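Long-range contacts in L-talarate/galactarate dehydratase (Salmonella typhimurium, PDB 2PP0), which catalyses the magnesium-dependent dehydration of L-talarate and galactarate to 5-keto-4-deoxy-D-glucarate and, in competition with it, the epimerisation of L-talarate to galactarate: residues V31-A36 with L390-G395; A41-D46 with P56-A61; A65-R70 with I137-M142; V122-M127 with S282-E287; L291-D296 with H321-A326. All coordinates share one frame; numbering follows the deposited sequence.

Interaction 1: V31-A36 with L390-G395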
# COMPACT_ATOMS: atom_id res chain seq x y z
N VAL B 31 -20.37 4.16 -16.94
CA VAL B 31 -20.56 4.16 -15.50
C VAL B 31 -22.04 4.27 -15.16
O VAL B 31 -22.75 5.07 -15.76
CB VAL B 31 -19.87 5.36 -14.82
CG1 VAL B 31 -19.98 5.22 -13.30
CG2 VAL B 31 -18.43 5.46 -15.25
N LYS B 32 -22.49 3.48 -14.19
CA LYS B 32 -23.88 3.53 -13.76
C LYS B 32 -23.95 3.66 -12.24
O LYS B 32 -23.40 2.84 -11.51
CB LYS B 32 -24.66 2.28 -14.16
CG LYS B 32 -26.11 2.33 -13.72
CD LYS B 32 -26.85 1.05 -14.07
CE LYS B 32 -28.29 1.12 -13.61
NZ LYS B 32 -28.99 -0.16 -13.82
N LEU B 33 -24.64 4.70 -11.77
CA LEU B 33 -24.79 4.92 -10.34
C LEU B 33 -26.23 4.64 -9.95
O LEU B 33 -27.15 4.94 -10.70
CB LEU B 33 -24.43 6.37 -9.99
CG LEU B 33 -23.05 6.87 -10.43
CD1 LEU B 33 -22.90 8.33 -10.04
CD2 LEU B 33 -21.95 6.03 -9.79
N SER B 34 -26.41 4.06 -8.77
CA SER B 34 -27.75 3.75 -8.28
C SER B 34 -27.92 4.13 -6.82
O SER B 34 -26.97 4.03 -6.03
CB SER B 34 -28.04 2.26 -8.44
OG SER B 34 -28.03 1.86 -9.80
N LEU B 35 -29.11 4.59 -6.47
CA LEU B 35 -29.44 4.93 -5.10
C LEU B 35 -30.58 4.00 -4.74
O LEU B 35 -31.68 4.10 -5.30
CB LEU B 35 -29.90 6.38 -4.95
CG LEU B 35 -30.43 6.70 -3.54
CD1 LEU B 35 -29.35 6.40 -2.51
CD2 LEU B 35 -30.87 8.17 -3.46
N ALA B 36 -30.33 3.07 -3.83
CA ALA B 36 -31.35 2.12 -3.42
C ALA B 36 -31.57 2.21 -1.92
O ALA B 36 -30.74 2.75 -1.19
CB ALA B 36 -30.93 0.70 -3.80
N LEU B 390 -33.33 5.69 -7.57
CA LEU B 390 -32.76 6.63 -8.53
C LEU B 390 -31.56 5.97 -9.21
O LEU B 390 -30.89 5.13 -8.62
CB LEU B 390 -32.28 7.91 -7.82
CG LEU B 390 -33.33 8.82 -7.17
CD1 LEU B 390 -32.64 9.91 -6.35
CD2 LEU B 390 -34.20 9.45 -8.25
N THR B 391 -31.31 6.36 -10.46
CA THR B 391 -30.17 5.82 -11.19
C THR B 391 -29.81 6.76 -12.33
O THR B 391 -30.63 7.58 -12.75
CB THR B 391 -30.47 4.41 -11.76
OG1 THR B 391 -29.28 3.87 -12.35
CG2 THR B 391 -31.56 4.48 -12.82
N CYS B 392 -28.56 6.69 -12.79
CA CYS B 392 -28.09 7.52 -13.90
C CYS B 392 -26.91 6.82 -14.56
O CYS B 392 -26.23 6.01 -13.94
CB CYS B 392 -27.68 8.91 -13.41
SG CYS B 392 -26.38 8.95 -12.16
N GLU B 393 -26.68 7.13 -15.83
CA GLU B 393 -25.59 6.51 -16.57
C GLU B 393 -24.77 7.52 -17.36
O GLU B 393 -25.26 8.58 -17.74
CB GLU B 393 -26.14 5.43 -17.50
CG GLU B 393 -26.73 4.25 -16.75
CD GLU B 393 -27.36 3.23 -17.68
OE1 GLU B 393 -26.87 3.08 -18.81
OE2 GLU B 393 -28.33 2.57 -17.26
N PHE B 394 -23.51 7.17 -17.60
CA PHE B 394 -22.58 8.02 -18.33
C PHE B 394 -21.84 7.15 -19.34
O PHE B 394 -21.54 5.99 -19.07
CB PHE B 394 -21.59 8.65 -17.35
CG PHE B 394 -22.24 9.36 -16.20
CD1 PHE B 394 -22.50 10.72 -16.26
CD2 PHE B 394 -22.63 8.65 -15.06
CE1 PHE B 394 -23.15 11.37 -15.20
CE2 PHE B 394 -23.28 9.29 -14.01
CZ PHE B 394 -23.54 10.65 -14.08
N GLY B 395 -21.54 7.72 -20.50
CA GLY B 395 -20.82 6.97 -21.52
C GLY B 395 -21.70 6.00 -22.28
O GLY B 395 -22.91 6.20 -22.41

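Interaction 2: A41-D46 with P56-A61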
# COMPACT_ATOMS: atom_id res chain seq x y z
N ALA B 41 -37.77 -4.12 8.34
CA ALA B 41 -39.11 -4.27 8.90
C ALA B 41 -39.13 -4.17 10.42
O ALA B 41 -40.16 -3.86 11.02
CB ALA B 41 -39.72 -5.60 8.47
N THR B 42 -37.98 -4.43 11.05
CA THR B 42 -37.88 -4.34 12.50
C THR B 42 -36.97 -3.15 12.82
O THR B 42 -35.75 -3.25 12.69
CB THR B 42 -37.27 -5.61 13.11
OG1 THR B 42 -38.13 -6.73 12.86
CG2 THR B 42 -37.07 -5.45 14.61
N PRO B 43 -37.56 -2.02 13.25
CA PRO B 43 -36.79 -0.81 13.59
C PRO B 43 -35.61 -1.14 14.50
O PRO B 43 -35.76 -1.84 15.51
CB PRO B 43 -37.82 0.07 14.28
CG PRO B 43 -39.09 -0.29 13.55
CD PRO B 43 -39.00 -1.80 13.49
N VAL B 44 -34.44 -0.64 14.13
CA VAL B 44 -33.22 -0.90 14.89
C VAL B 44 -32.78 0.32 15.69
O VAL B 44 -32.72 1.44 15.17
CB VAL B 44 -32.07 -1.30 13.96
CG1 VAL B 44 -30.81 -1.56 14.77
CG2 VAL B 44 -32.46 -2.53 13.15
N SER B 45 -32.46 0.10 16.96
CA SER B 45 -32.01 1.19 17.80
C SER B 45 -30.94 0.76 18.79
O SER B 45 -31.07 -0.26 19.46
CB SER B 45 -33.21 1.81 18.55
OG SER B 45 -33.83 0.88 19.41
N ASP B 46 -29.86 1.54 18.84
CA ASP B 46 -28.76 1.29 19.77
C ASP B 46 -28.87 2.36 20.86
O ASP B 46 -29.92 2.99 21.01
CB ASP B 46 -27.40 1.38 19.06
CG ASP B 46 -27.26 2.62 18.19
OD1 ASP B 46 -27.74 3.71 18.58
OD2 ASP B 46 -26.66 2.52 17.10
N PRO B 56 -35.19 5.49 15.76
CA PRO B 56 -34.84 4.14 15.33
C PRO B 56 -34.56 4.08 13.83
O PRO B 56 -35.13 4.85 13.05
CB PRO B 56 -36.08 3.33 15.72
CG PRO B 56 -36.55 4.03 16.97
CD PRO B 56 -36.42 5.50 16.57
N LEU B 57 -33.66 3.18 13.44
CA LEU B 57 -33.28 3.00 12.05
C LEU B 57 -34.32 2.11 11.37
O LEU B 57 -34.71 1.09 11.93
CB LEU B 57 -31.90 2.33 11.98
CG LEU B 57 -31.26 2.17 10.60
CD1 LEU B 57 -30.98 3.55 10.02
CD2 LEU B 57 -29.96 1.38 10.74
N THR B 58 -34.76 2.49 10.18
CA THR B 58 -35.78 1.71 9.47
C THR B 58 -35.39 1.34 8.04
O THR B 58 -36.13 0.62 7.37
CB THR B 58 -37.11 2.47 9.43
OG1 THR B 58 -36.94 3.72 8.75
CG2 THR B 58 -37.62 2.73 10.84
N GLU B 59 -34.25 1.82 7.58
CA GLU B 59 -33.79 1.50 6.24
C GLU B 59 -32.33 1.92 6.09
O GLU B 59 -31.81 2.66 6.92
CB GLU B 59 -34.63 2.23 5.19
CG GLU B 59 -34.46 3.75 5.20
CD GLU B 59 -35.22 4.44 4.08
OE1 GLU B 59 -35.86 3.73 3.27
OE2 GLU B 59 -35.16 5.68 4.01
N VAL B 60 -31.68 1.42 5.05
CA VAL B 60 -30.29 1.76 4.79
C VAL B 60 -30.15 2.21 3.35
O VAL B 60 -30.56 1.51 2.42
CB VAL B 60 -29.35 0.55 5.03
CG1 VAL B 60 -27.90 0.96 4.76
CG2 VAL B 60 -29.49 0.06 6.45
N ALA B 61 -29.59 3.40 3.16
CA ALA B 61 -29.37 3.92 1.82
C ALA B 61 -28.13 3.21 1.27
O ALA B 61 -27.16 3.03 2.00
CB ALA B 61 -29.13 5.43 1.86

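Interaction 3: A65-R70 with I137-M142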
# COMPACT_ATOMS: atom_id res chain seq x y z
N ALA B 65 -22.06 1.76 -7.60
CA ALA B 65 -21.38 2.22 -8.80
C ALA B 65 -21.00 0.99 -9.61
O ALA B 65 -20.53 -0.01 -9.07
CB ALA B 65 -20.13 3.01 -8.44
N GLU B 66 -21.23 1.07 -10.92
CA GLU B 66 -20.89 -0.02 -11.83
C GLU B 66 -20.07 0.65 -12.93
O GLU B 66 -20.50 1.65 -13.51
CB GLU B 66 -22.16 -0.64 -12.41
CG GLU B 66 -23.06 -1.26 -11.35
CD GLU B 66 -24.40 -1.69 -11.91
OE1 GLU B 66 -24.42 -2.63 -12.73
OE2 GLU B 66 -25.43 -1.09 -11.53
N ILE B 67 -18.89 0.10 -13.20
CA ILE B 67 -17.98 0.65 -14.20
C ILE B 67 -17.59 -0.43 -15.20
O ILE B 67 -17.30 -1.57 -14.82
CB ILE B 67 -16.68 1.18 -13.52
CG1 ILE B 67 -17.03 2.20 -12.43
CG2 ILE B 67 -15.77 1.83 -14.56
CD1 ILE B 67 -15.81 2.71 -11.64
N ARG B 68 -17.59 -0.08 -16.49
CA ARG B 68 -17.21 -1.02 -17.54
C ARG B 68 -16.13 -0.39 -18.40
O ARG B 68 -16.21 0.79 -18.75
CB ARG B 68 -18.44 -1.40 -18.39
CG ARG B 68 -19.30 -2.45 -17.69
CD ARG B 68 -20.62 -2.71 -18.39
NE ARG B 68 -21.40 -3.67 -17.62
CZ ARG B 68 -21.12 -4.97 -17.53
NH1 ARG B 68 -20.07 -5.48 -18.17
NH2 ARG B 68 -21.86 -5.76 -16.77
N SER B 69 -15.11 -1.17 -18.73
CA SER B 69 -14.00 -0.67 -19.53
C SER B 69 -14.07 -1.09 -21.00
O SER B 69 -14.78 -2.02 -21.37
CB SER B 69 -12.67 -1.17 -18.94
OG SER B 69 -12.56 -2.58 -19.12
N ARG B 70 -13.31 -0.38 -21.82
CA ARG B 70 -13.25 -0.65 -23.24
C ARG B 70 -12.87 -2.10 -23.51
O ARG B 70 -13.46 -2.76 -24.36
CB ARG B 70 -12.20 0.27 -23.88
CG ARG B 70 -11.96 0.03 -25.37
CD ARG B 70 -10.65 0.66 -25.77
NE ARG B 70 -9.53 0.02 -25.10
CZ ARG B 70 -8.29 0.50 -25.08
NH1 ARG B 70 -8.01 1.64 -25.69
NH2 ARG B 70 -7.33 -0.16 -24.44
N ILE B 137 -14.09 1.63 -4.83
CA ILE B 137 -14.28 0.22 -4.54
C ILE B 137 -14.51 -0.57 -5.83
O ILE B 137 -13.96 -1.67 -6.00
CB ILE B 137 -15.46 0.03 -3.54
CG1 ILE B 137 -15.06 0.60 -2.17
CG2 ILE B 137 -15.82 -1.44 -3.40
CD1 ILE B 137 -16.17 0.52 -1.11
N ALA B 138 -15.29 -0.02 -6.75
CA ALA B 138 -15.55 -0.68 -8.03
C ALA B 138 -14.26 -0.82 -8.82
O ALA B 138 -14.04 -1.83 -9.50
CB ALA B 138 -16.58 0.12 -8.84
N LEU B 139 -13.39 0.18 -8.74
CA LEU B 139 -12.12 0.13 -9.45
C LEU B 139 -11.22 -0.97 -8.88
O LEU B 139 -10.51 -1.64 -9.63
CB LEU B 139 -11.41 1.49 -9.40
CG LEU B 139 -12.07 2.60 -10.22
CD1 LEU B 139 -11.27 3.88 -10.05
CD2 LEU B 139 -12.14 2.19 -11.69
N TRP B 140 -11.25 -1.16 -7.56
CA TRP B 140 -10.46 -2.23 -6.95
C TRP B 140 -11.04 -3.60 -7.32
O TRP B 140 -10.30 -4.57 -7.53
CB TRP B 140 -10.42 -2.08 -5.43
CG TRP B 140 -9.35 -1.14 -4.95
CD1 TRP B 140 -9.51 0.16 -4.55
CD2 TRP B 140 -7.95 -1.43 -4.84
NE1 TRP B 140 -8.28 0.69 -4.19
CE2 TRP B 140 -7.31 -0.26 -4.37
CE3 TRP B 140 -7.17 -2.57 -5.10
CZ2 TRP B 140 -5.94 -0.20 -4.14
CZ3 TRP B 140 -5.80 -2.51 -4.88
CH2 TRP B 140 -5.19 -1.33 -4.41
N ASP B 141 -12.37 -3.67 -7.39
CA ASP B 141 -13.08 -4.89 -7.76
C ASP B 141 -12.64 -5.27 -9.18
O ASP B 141 -12.34 -6.43 -9.45
CB ASP B 141 -14.60 -4.64 -7.72
CG ASP B 141 -15.42 -5.85 -8.17
OD1 ASP B 141 -15.35 -6.92 -7.51
OD2 ASP B 141 -16.15 -5.72 -9.17
N MET B 142 -12.60 -4.28 -10.06
CA MET B 142 -12.20 -4.48 -11.45
C MET B 142 -10.75 -4.94 -11.56
O MET B 142 -10.45 -5.90 -12.28
CB MET B 142 -12.38 -3.19 -12.26
CG MET B 142 -11.94 -3.30 -13.73
SD MET B 142 -12.01 -1.77 -14.71
CE MET B 142 -13.76 -1.72 -14.99

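Interaction 4: V122-M127 with S282-E287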
# COMPACT_ATOMS: atom_id res chain seq x y z
N VAL B 122 -15.97 20.92 -1.90
CA VAL B 122 -16.61 20.18 -0.81
C VAL B 122 -15.72 19.28 0.07
O VAL B 122 -16.21 18.36 0.74
CB VAL B 122 -17.84 19.39 -1.34
CG1 VAL B 122 -18.99 20.36 -1.61
CG2 VAL B 122 -17.51 18.66 -2.64
N GLY B 123 -14.42 19.55 0.06
CA GLY B 123 -13.50 18.82 0.93
C GLY B 123 -12.85 17.51 0.54
O GLY B 123 -13.01 16.99 -0.57
N ARG B 124 -12.09 16.98 1.50
CA ARG B 124 -11.37 15.72 1.33
C ARG B 124 -11.73 14.74 2.44
O ARG B 124 -10.98 13.82 2.73
CB ARG B 124 -9.86 15.98 1.32
CG ARG B 124 -9.42 16.95 0.24
CD ARG B 124 -7.91 17.09 0.16
NE ARG B 124 -7.53 18.23 -0.67
CZ ARG B 124 -6.28 18.67 -0.83
NH1 ARG B 124 -5.27 18.06 -0.21
NH2 ARG B 124 -6.04 19.73 -1.59
N SER B 125 -12.88 14.97 3.06
CA SER B 125 -13.37 14.09 4.11
C SER B 125 -14.88 14.22 4.11
O SER B 125 -15.43 15.13 3.49
CB SER B 125 -12.83 14.51 5.48
OG SER B 125 -13.37 15.76 5.87
N GLY B 126 -15.56 13.31 4.79
CA GLY B 126 -17.01 13.39 4.86
C GLY B 126 -17.79 12.85 3.68
O GLY B 126 -17.31 11.99 2.93
N MET B 127 -19.00 13.38 3.52
CA MET B 127 -19.91 12.93 2.48
C MET B 127 -19.35 12.89 1.06
O MET B 127 -19.68 11.99 0.31
CB MET B 127 -21.19 13.79 2.52
CG MET B 127 -22.43 13.09 1.95
SD MET B 127 -23.98 13.97 2.37
CE MET B 127 -23.57 15.51 1.67
N SER B 282 -12.52 9.68 7.17
CA SER B 282 -11.33 10.00 6.38
C SER B 282 -10.10 9.42 7.04
O SER B 282 -10.11 9.09 8.22
CB SER B 282 -11.14 11.52 6.26
OG SER B 282 -10.63 12.06 7.47
N PHE B 283 -9.03 9.30 6.25
CA PHE B 283 -7.77 8.80 6.78
C PHE B 283 -7.31 9.78 7.86
O PHE B 283 -6.96 9.38 8.96
CB PHE B 283 -6.72 8.76 5.67
CG PHE B 283 -5.32 8.63 6.18
CD1 PHE B 283 -4.80 7.38 6.50
CD2 PHE B 283 -4.53 9.76 6.39
CE1 PHE B 283 -3.51 7.25 7.02
CE2 PHE B 283 -3.24 9.65 6.91
CZ PHE B 283 -2.73 8.39 7.23
N ARG B 284 -7.33 11.07 7.53
CA ARG B 284 -6.88 12.09 8.47
C ARG B 284 -7.54 12.01 9.85
O ARG B 284 -6.87 12.22 10.86
CB ARG B 284 -7.06 13.49 7.88
CG ARG B 284 -6.08 13.78 6.75
CD ARG B 284 -5.85 15.28 6.55
NE ARG B 284 -4.86 15.54 5.51
CZ ARG B 284 -5.07 15.39 4.21
NH1 ARG B 284 -6.26 14.99 3.76
NH2 ARG B 284 -4.10 15.65 3.34
N GLU B 285 -8.83 11.72 9.89
CA GLU B 285 -9.52 11.61 11.17
C GLU B 285 -9.00 10.41 11.95
O GLU B 285 -8.73 10.50 13.15
CB GLU B 285 -11.03 11.49 10.95
CG GLU B 285 -11.64 12.75 10.35
CD GLU B 285 -13.02 12.51 9.76
OE1 GLU B 285 -13.95 12.19 10.52
OE2 GLU B 285 -13.15 12.63 8.52
N HIS B 286 -8.86 9.29 11.26
CA HIS B 286 -8.35 8.08 11.91
C HIS B 286 -6.92 8.31 12.38
O HIS B 286 -6.52 7.81 13.43
CB HIS B 286 -8.38 6.89 10.95
CG HIS B 286 -9.65 6.10 11.02
ND1 HIS B 286 -10.68 6.24 10.12
CD2 HIS B 286 -10.06 5.17 11.91
CE1 HIS B 286 -11.67 5.44 10.45
NE2 HIS B 286 -11.32 4.77 11.54
N GLU B 287 -6.15 9.05 11.60
CA GLU B 287 -4.76 9.34 11.94
C GLU B 287 -4.65 10.08 13.27
O GLU B 287 -3.79 9.77 14.09
CB GLU B 287 -4.10 10.16 10.83
CG GLU B 287 -2.66 10.54 11.12
CD GLU B 287 -2.05 11.33 9.98
OE1 GLU B 287 -2.71 12.27 9.50
OE2 GLU B 287 -0.92 11.01 9.58

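Interaction 5: L291-D296 with H321-A326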
# COMPACT_ATOMS: atom_id res chain seq x y z
N LEU B 291 -2.56 8.55 16.32
CA LEU B 291 -1.42 9.27 16.87
C LEU B 291 -1.67 9.63 18.34
O LEU B 291 -0.73 9.85 19.10
CB LEU B 291 -1.13 10.53 16.07
CG LEU B 291 -0.65 10.32 14.63
CD1 LEU B 291 -0.40 11.67 13.97
CD2 LEU B 291 0.62 9.47 14.63
N GLY B 292 -2.94 9.69 18.72
CA GLY B 292 -3.30 10.02 20.09
C GLY B 292 -3.46 8.79 20.97
O GLY B 292 -3.86 8.91 22.13
N ASN B 293 -3.16 7.61 20.43
CA ASN B 293 -3.27 6.37 21.19
C ASN B 293 -4.66 6.16 21.79
O ASN B 293 -4.82 5.70 22.92
CB ASN B 293 -2.21 6.36 22.29
CG ASN B 293 -0.79 6.38 21.73
OD1 ASN B 293 0.09 7.05 22.25
ND2 ASN B 293 -0.58 5.63 20.66
N ALA B 294 -5.68 6.50 21.00
CA ALA B 294 -7.07 6.39 21.42
C ALA B 294 -7.60 4.98 21.66
O ALA B 294 -8.40 4.76 22.58
CB ALA B 294 -7.96 7.09 20.40
N SER B 295 -7.17 4.01 20.85
CA SER B 295 -7.70 2.66 21.01
C SER B 295 -6.76 1.50 20.68
O SER B 295 -5.79 1.66 19.95
CB SER B 295 -8.98 2.52 20.18
OG SER B 295 -8.70 2.74 18.80
N ASP B 296 -7.11 0.33 21.22
CA ASP B 296 -6.37 -0.91 21.02
C ASP B 296 -6.80 -1.55 19.70
O ASP B 296 -6.00 -2.23 19.03
CB ASP B 296 -6.64 -1.84 22.20
CG ASP B 296 -6.27 -1.21 23.53
OD1 ASP B 296 -5.06 -1.02 23.78
OD2 ASP B 296 -7.18 -0.88 24.32
N HIS B 321 1.38 1.08 14.39
CA HIS B 321 1.22 1.40 15.80
C HIS B 321 0.86 0.18 16.65
O HIS B 321 0.46 0.32 17.81
CB HIS B 321 0.16 2.50 15.99
CG HIS B 321 0.67 3.88 15.72
ND1 HIS B 321 1.00 4.32 14.46
CD2 HIS B 321 0.97 4.89 16.57
CE1 HIS B 321 1.47 5.55 14.54
NE2 HIS B 321 1.47 5.92 15.80
N GLY B 322 0.98 -1.00 16.06
CA GLY B 322 0.70 -2.23 16.79
C GLY B 322 -0.73 -2.48 17.23
O GLY B 322 -0.96 -3.25 18.16
N ARG B 323 -1.69 -1.85 16.56
CA ARG B 323 -3.10 -2.01 16.92
C ARG B 323 -3.77 -3.13 16.12
O ARG B 323 -3.31 -3.50 15.04
CB ARG B 323 -3.86 -0.71 16.64
CG ARG B 323 -3.20 0.54 17.19
CD ARG B 323 -2.98 0.45 18.70
NE ARG B 323 -2.50 1.72 19.24
CZ ARG B 323 -2.21 1.92 20.52
NH1 ARG B 323 -2.34 0.92 21.39
NH2 ARG B 323 -1.80 3.11 20.94
N LYS B 324 -4.86 -3.67 16.66
CA LYS B 324 -5.61 -4.72 15.99
C LYS B 324 -6.64 -4.03 15.10
O LYS B 324 -6.94 -2.84 15.27
CB LYS B 324 -6.35 -5.60 17.00
CG LYS B 324 -5.45 -6.42 17.93
CD LYS B 324 -4.71 -7.52 17.19
CE LYS B 324 -4.03 -8.48 18.16
NZ LYS B 324 -5.00 -9.10 19.11
N LEU B 325 -7.20 -4.78 14.15
CA LEU B 325 -8.19 -4.24 13.24
C LEU B 325 -9.53 -4.96 13.36
O LEU B 325 -9.59 -6.18 13.47
CB LEU B 325 -7.70 -4.35 11.79
CG LEU B 325 -8.58 -3.67 10.74
CD1 LEU B 325 -8.37 -2.16 10.81
CD2 LEU B 325 -8.23 -4.18 9.34
N ALA B 326 -10.61 -4.18 13.36
CA ALA B 326 -11.96 -4.73 13.43
C ALA B 326 -12.86 -3.77 12.66
O ALA B 326 -13.52 -2.90 13.26
CB ALA B 326 -12.42 -4.86 14.88
O HOH W 1 -2.85 -1.85 21.51

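Interaction 1: V31-A36 with L390-G395
The F394 ring meets strand 31-36 with one edge: V31 O lies near the ring plane, 3.6 Å from CD2, while the methyl L33 CD1 reaches CE2 obliquely at 4.1 Å; A97 and D98 also pack on F394. The pairing is antiparallel (axes at 176°) and belongs to the four-stranded sheet of the enolase-superfamily capping domain, in which the C-terminal strand 388-395 returns to lie beside strand 28-40, at one border of the sheet within this chain. V31-F394, L33-C392 and L35-L390 are hydrogen-bonded pairs, each bonded in both directions through its backbone N and O. Their side chains share the face that looks onto helix 86-96 and the loop after it; L35 and L390 lie side by side there, pointing the same way, with L35 CD2 3.8 Å from L390 CD1. The other face carries K32, S34, T391 and E393. K32 extends fully and crosses T391 and E393 at a slant, CG 3.6 Å from E393 CG, yet its NZ stays beyond salt-bridge distance of E393 OE2. The other carboxylate oxygen, E393 OE1, is engaged by W30 NE1 and R397. In T391, OG1 stands anti to the backbone N (chi1 -174°) and donates to L33 O at 2.9 Å; the same oxygen accepts C392 N at 3.1 Å.

Interaction 2: A41-D46 with P56-A61
V44 and L57 form a single antiparallel bridge, a hydrogen-bonded pair that closes a loop carrying helix 47-50 in the capping domain; the loop holds the substrate-binding residues D46, A47 and K48. Two backbone bonds make the bridge: V44 N gives to L57 O at 2.8 Å, and L57 N returns to V44 O at 2.6 Å. The two side chains leave on the same face of the bridge and touch at their roots, V44 CB to L57 CB 4.1 Å, with their branches turned elsewhere. In V44, CG1 is anti to the backbone N (chi1 -180°) and CG2 lies beside it, and the valine packs on F171 and W352 and on N6 of the second subunit. L57 likewise holds CG anti to its backbone N (chi1 -174°); its side chain comes within about 4 Å of that of R83, a substrate-binding residue, and also packs on L40. Two prolines flank the pair, both puckered C-gamma exo. Their contact is limited to the CB corners, P43 CB to P56 CB 4.0 Å. P43 CG faces T58 CG2 more loosely, at 4.3 Å. Past the bridge S45 still lies against P56, and D46 then leaves the pair: its carboxylate caps the start of helix 47-50, forms a salt bridge with K48 and is hydrogen-bonded through OD2 to a glycerol, probably from the crystallisation liquor. Between the strands, P43 CA also points its hydrogen at L57 O, 3.3 Å away, so that this carbonyl receives a CA-H contact beside the V44 N bond.

Interaction 3: A65-R70 with I137-M142
Strand 65-69, facing the helix with A65, I67 and S69, packs against helix 137-142 with the two axes 8.3 Å apart and crossing at -44°. All three of those residues direct CB at the helix, which answers with A138, L139 and M142. I67 is the central side chain. Its CG1 is anti to the carbonyl carbon, and chi2 (176°) extends CD1 from there to two helix residues, 3.9 Å from A138 CB and 3.7 Å from L139 CD2. The small A138 CB also rests against the strand backbone, 4.0 Å from A65 O. M142 comes in one helical turn farther on, crossing I67 at about a right angle. Its chain is extended as far as SD and then bends (chi3 -77°), which brings CE onto the strand, 3.5 Å from I67 O and 4.1 Å from both I67 CG2 and S69 CB. S69 meets this methyl with its backbone N and CB, not with OG, which is bonded to D26 and to F73 N. The layer is thus the sheet-to-helix core of the capping domain, where helix 127-146 covers one face of strand 57-69; I135 of the same helix and P105 add to it. With methyl groups meeting one another and the strand's backbone, and S69 OG satisfied elsewhere, the two elements are held here by buried apolar packing and not by polar bonds.

Interaction 4: V122-M127 with S282-E287
R124 and S125 bring the loop between helices 108-118 and 127-146 up to the start of helix 283-291. R124 comes first, its chain ending near R284. The two guanidinium groups stop short of each other, R124 NH1 to R284 NH2 4.4 Å, with R284 NH2 near the plane of the R124 group, at its edge; the like charges would be expected to repel, and the approach is at an exposed spot. The backbone of R124 comes close too, its O 4.2 Å from S282 CB. S125 makes the tightest contact. Its CB faces S282 CB at 3.5 Å and lies 3.6 Å from E285 OE2, so the methylene group, more than the hydroxyl, meets the helix start. That start is well bonded. S282 is the N-cap: its OG, set between backbone N and carbonyl carbon (chi1 76°), accepts E285 N at 3.0 Å and donates to E285 OE2 at 2.8 Å, on the anti side of that oxygen and 27° out of the carboxylate plane. OE2 also binds T281 OG1, and OE1 binds Y258 OH, so three hydroxyls hold the carboxylate next to S125 CB. G126 follows at positive phi and forms a backbone bond with T281, just ahead of the cap; its backbone angles would jam a CB against the preceding carbonyl, so glycine fits there. Here the capping domain meets the barrel domain: its loop lies on the serine N-cap of a barrel helix, whose first-turn glutamate is bonded to the capping hydroxyl.

Interaction 5: L291-D296 with H321-A326
D296 and R323 stand at the entrances of two neighbouring parallel strands of the modified TIM barrel, 297-298 and 324-325, each following a helix that ends in a Schellman turn. The backbone joins them through K324 N, which donates to D296 O at 3.0 Å. R323 supplies most of the side-chain contact. Its chain bends at chi2 (-57°), bringing CD to 3.3 Å from S295 O. The guanidinium lies against the same carbonyl: S295 O sits over one face of that group, 3.2 Å above its plane and offset toward the rim. N293 sits at the guanidinium edge on the NH2 side. At NH1 the link to D296 is indirect: the two side chains cross obliquely with their planes 77° apart, and a water near the guanidinium plane accepts from R323 NH1 at 2.8 Å and donates to D296 OD1 at 3.3 Å. The other carboxylate oxygen, D296 OD2, takes I274 N of the preceding strand. Farther out, L291 CD2 touches the imidazole of H321 obliquely, 3.8 Å from NE2, while H321 ND1 is held by L317 O. Successive helix-to-strand turns packed together in this way belong to the N-terminal end of a beta/alpha barrel, the end away from the catalytic one.

How the interactions relate
Interactions 1 and 3 share the capping-domain sheet and touch, their centres 13 Å apart: K32 N lies 2.8 Å from E66 O, a probable hydrogen bond between strands 28-40 and 57-69. Interaction 2 uses the other end of strand 57-69, its centre about 30 Å from that of interaction 3, and is the one at the substrate site: it contains D46, and the V44 side chain is about 7 Å from that of the proton acceptor K197. Interaction 4 joins capping domain to barrel, its E285 side chain about 11 Å from that of the magnesium ligand E278. Interaction 5 lies wholly in the barrel, about 18 Å from interaction 4 between centres and about 37 Å from interaction 1.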